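Local coordinates for acyl-CoA dehydrogenase (Bacillus subtilis, PDB 5LNX), which oxidises saturated acyl-CoA thioesters to their 2,3-dehydroacyl-CoA products, using FAD as cofactor and passing the electrons to an acceptor, at residues 345-348 with 349-352. Sequence-based numbering, arbitrary orientation.
Sequences YPVE and RLLR
V347 O and L350 N join in a backbone hydrogen bond of 3.1 Å as the chain coming from helix 332-336 winds into the first turn of helix 348-356, in the C-terminal domain of the acyl-CoA dehydrogenase fold. Its i to i+3 spacing makes it a turn-type bond at the helix start. One residue on, E348 O accepts two weak bonds, from L351 N and, more nearly straight, from R352 N at 3.3 Å, the latter an i to i+4 helical link. E348 and R352, four residues apart, also form a salt bridge along this turn: with CG anti to its backbone N (chi1 161°) and a bend at chi2, the glutamate brings OE2 to the edge of the guanidinium, at NE. The carboxylate and guanidinium planes are 31° apart. R352 also has a salt bridge from NH2 to E30, a hydrogen bond from NH1 to L200 O of the same chain, and a cation-pi contact with Y203, while L200 of the second subunit packs against both E348 and R352. R349 turns back over the loop, its guanidinium face lying over P346 CA and its NH2 in a salt bridge with E27. L350 lays CB 3.3 Å from V347 O and CD1 4.4 Å from V347 CG1, with A255 of helix 229-265 against it; an alanine here would probably open a gap beside V347 and A255, since only CB would remain of the isobutyl group. R349 CG, the second carbon of its side chain, lies 3.5 Å from P346 O.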
ATOM      1  N   TYR D 345      21.121  -7.479 -17.418  1.00 36.67           N
ATOM      2  CA  TYR D 345      21.083  -6.332 -16.488  1.00 34.47           C
ATOM      3  C   TYR D 345      20.832  -6.762 -15.025  1.00 31.28           C
ATOM      4  O   TYR D 345      20.147  -7.771 -14.791  1.00 35.06           O
ATOM      5  CB  TYR D 345      19.993  -5.361 -16.939  1.00 33.20           C
ATOM      6  CG  TYR D 345      20.402  -4.558 -18.136  1.00 32.59           C
ATOM      7  CD1 TYR D 345      20.943  -3.288 -17.988  1.00 34.90           C
ATOM      8  CD2 TYR D 345      20.269  -5.064 -19.421  1.00 31.44           C
ATOM      9  CE1 TYR D 345      21.317  -2.535 -19.091  1.00 33.02           C
ATOM     10  CE2 TYR D 345      20.647  -4.323 -20.527  1.00 30.59           C
ATOM     11  CZ  TYR D 345      21.171  -3.060 -20.354  1.00 30.76           C
ATOM     12  OH  TYR D 345      21.520  -2.295 -21.436  1.00 30.94           O
ATOM     13  N   PRO D 346      21.314  -5.953 -14.046  1.00 28.05           N
ATOM     14  CA  PRO D 346      21.556  -6.349 -12.665  1.00 26.20           C
ATOM     15  C   PRO D 346      20.386  -6.255 -11.658  1.00 26.16           C
ATOM     16  O   PRO D 346      20.601  -6.497 -10.482  1.00 21.83           O
ATOM     17  CB  PRO D 346      22.624  -5.338 -12.243  1.00 25.66           C
ATOM     18  CG  PRO D 346      22.192  -4.087 -12.908  1.00 23.84           C
ATOM     19  CD  PRO D 346      21.525  -4.492 -14.189  1.00 26.39           C
ATOM     20  N   VAL D 347      19.197  -5.863 -12.110  1.00 27.58           N
ATOM     21  CA  VAL D 347      18.040  -5.585 -11.205  1.00 28.05           C
ATOM     22  C   VAL D 347      16.999  -6.697 -11.092  1.00 28.87           C
ATOM     23  O   VAL D 347      16.289  -6.821 -10.108  1.00 30.27           O
ATOM     24  CB  VAL D 347      17.255  -4.310 -11.601  1.00 25.67           C
ATOM     25  CG1 VAL D 347      18.030  -3.080 -11.206  1.00 24.98           C
ATOM     26  CG2 VAL D 347      16.900  -4.293 -13.080  1.00 24.47           C
ATOM     27  N   GLU D 348      16.870  -7.467 -12.143  1.00 27.51           N
ATOM     28  CA  GLU D 348      15.903  -8.532 -12.203  1.00 25.85           C
ATOM     29  C   GLU D 348      16.152  -9.660 -11.119  1.00 26.31           C
ATOM     30  O   GLU D 348      15.213 -10.257 -10.538  1.00 24.77           O
ATOM     31  CB  GLU D 348      15.877  -8.927 -13.662  1.00 26.00           C
ATOM     32  CG  GLU D 348      15.306 -10.268 -13.872  1.00 30.64           C
ATOM     33  CD  GLU D 348      16.234 -11.361 -13.406  1.00 29.34           C
ATOM     34  OE1 GLU D 348      17.479 -11.185 -13.484  1.00 30.91           O
ATOM     35  OE2 GLU D 348      15.690 -12.340 -12.870  1.00 25.36           O
ATOM     36  N   ARG D 349      17.416  -9.826 -10.765  1.00 25.26           N
ATOM     37  CA  ARG D 349      17.837 -10.798  -9.761  1.00 24.19           C
ATOM     38  C   ARG D 349      17.422 -10.343  -8.401  1.00 27.10           C
ATOM     39  O   ARG D 349      17.270 -11.146  -7.486  1.00 33.37           O
ATOM     40  CB  ARG D 349      19.347 -10.958  -9.779  1.00 22.24           C
ATOM     41  CG  ARG D 349      20.116  -9.776  -9.245  1.00 21.14           C
ATOM     42  CD  ARG D 349      21.613 -10.011  -9.341  1.00 20.39           C
ATOM     43  NE  ARG D 349      22.050 -10.242 -10.708  1.00 18.76           N
ATOM     44  CZ  ARG D 349      23.317 -10.323 -11.088  1.00 18.70           C
ATOM     45  NH1 ARG D 349      24.304 -10.176 -10.202  1.00 18.27           N
ATOM     46  NH2 ARG D 349      23.605 -10.568 -12.367  1.00 18.08           N
ATOM     47  N   LEU D 350      17.275  -9.036  -8.250  1.00 27.30           N
ATOM     48  CA  LEU D 350      16.985  -8.440  -6.940  1.00 24.63           C
ATOM     49  C   LEU D 350      15.556  -8.750  -6.562  1.00 24.89           C
ATOM     50  O   LEU D 350      15.267  -8.921  -5.385  1.00 22.41           O
ATOM     51  CB  LEU D 350      17.188  -6.934  -6.978  1.00 24.76           C
ATOM     52  CG  LEU D 350      18.622  -6.494  -7.299  1.00 27.26           C
ATOM     53  CD1 LEU D 350      18.730  -4.985  -7.269  1.00 27.94           C
ATOM     54  CD2 LEU D 350      19.643  -7.103  -6.357  1.00 27.28           C
ATOM     55  N   LEU D 351      14.672  -8.822  -7.565  1.00 21.33           N
ATOM     56  CA  LEU D 351      13.283  -9.157  -7.314  1.00 20.28           C
ATOM     57  C   LEU D 351      13.179 -10.640  -6.930  1.00 20.29           C
ATOM     58  O   LEU D 351      12.651 -11.006  -5.876  1.00 22.58           O
ATOM     59  CB  LEU D 351      12.418  -8.878  -8.545  1.00 18.56           C
ATOM     60  CG  LEU D 351      10.947  -9.274  -8.386  1.00 17.38           C
ATOM     61  CD1 LEU D 351      10.299  -8.471  -7.271  1.00 19.29           C
ATOM     62  CD2 LEU D 351      10.159  -9.103  -9.658  1.00 18.02           C
ATOM     63  N   ARG D 352      13.645 -11.476  -7.843  1.00 19.15           N
ATOM     64  CA  ARG D 352      13.678 -12.904  -7.670  1.00 18.68           C
ATOM     65  C   ARG D 352      14.269 -13.279  -6.302  1.00 22.08           C
ATOM     66  O   ARG D 352      13.684 -14.089  -5.566  1.00 20.44           O
ATOM     67  CB  ARG D 352      14.520 -13.528  -8.772  1.00 17.90           C
ATOM     68  CG  ARG D 352      13.862 -13.563 -10.152  1.00 17.32           C
ATOM     69  CD  ARG D 352      14.477 -14.618 -11.058  1.00 15.76           C
ATOM     70  NE  ARG D 352      15.823 -14.290 -11.487  1.00 16.97           N
ATOM     71  CZ  ARG D 352      16.949 -14.620 -10.857  1.00 20.35           C
ATOM     72  NH1 ARG D 352      16.928 -15.348  -9.749  1.00 22.54           N
ATOM     73  NH2 ARG D 352      18.128 -14.193 -11.323  1.00 21.89           N
TER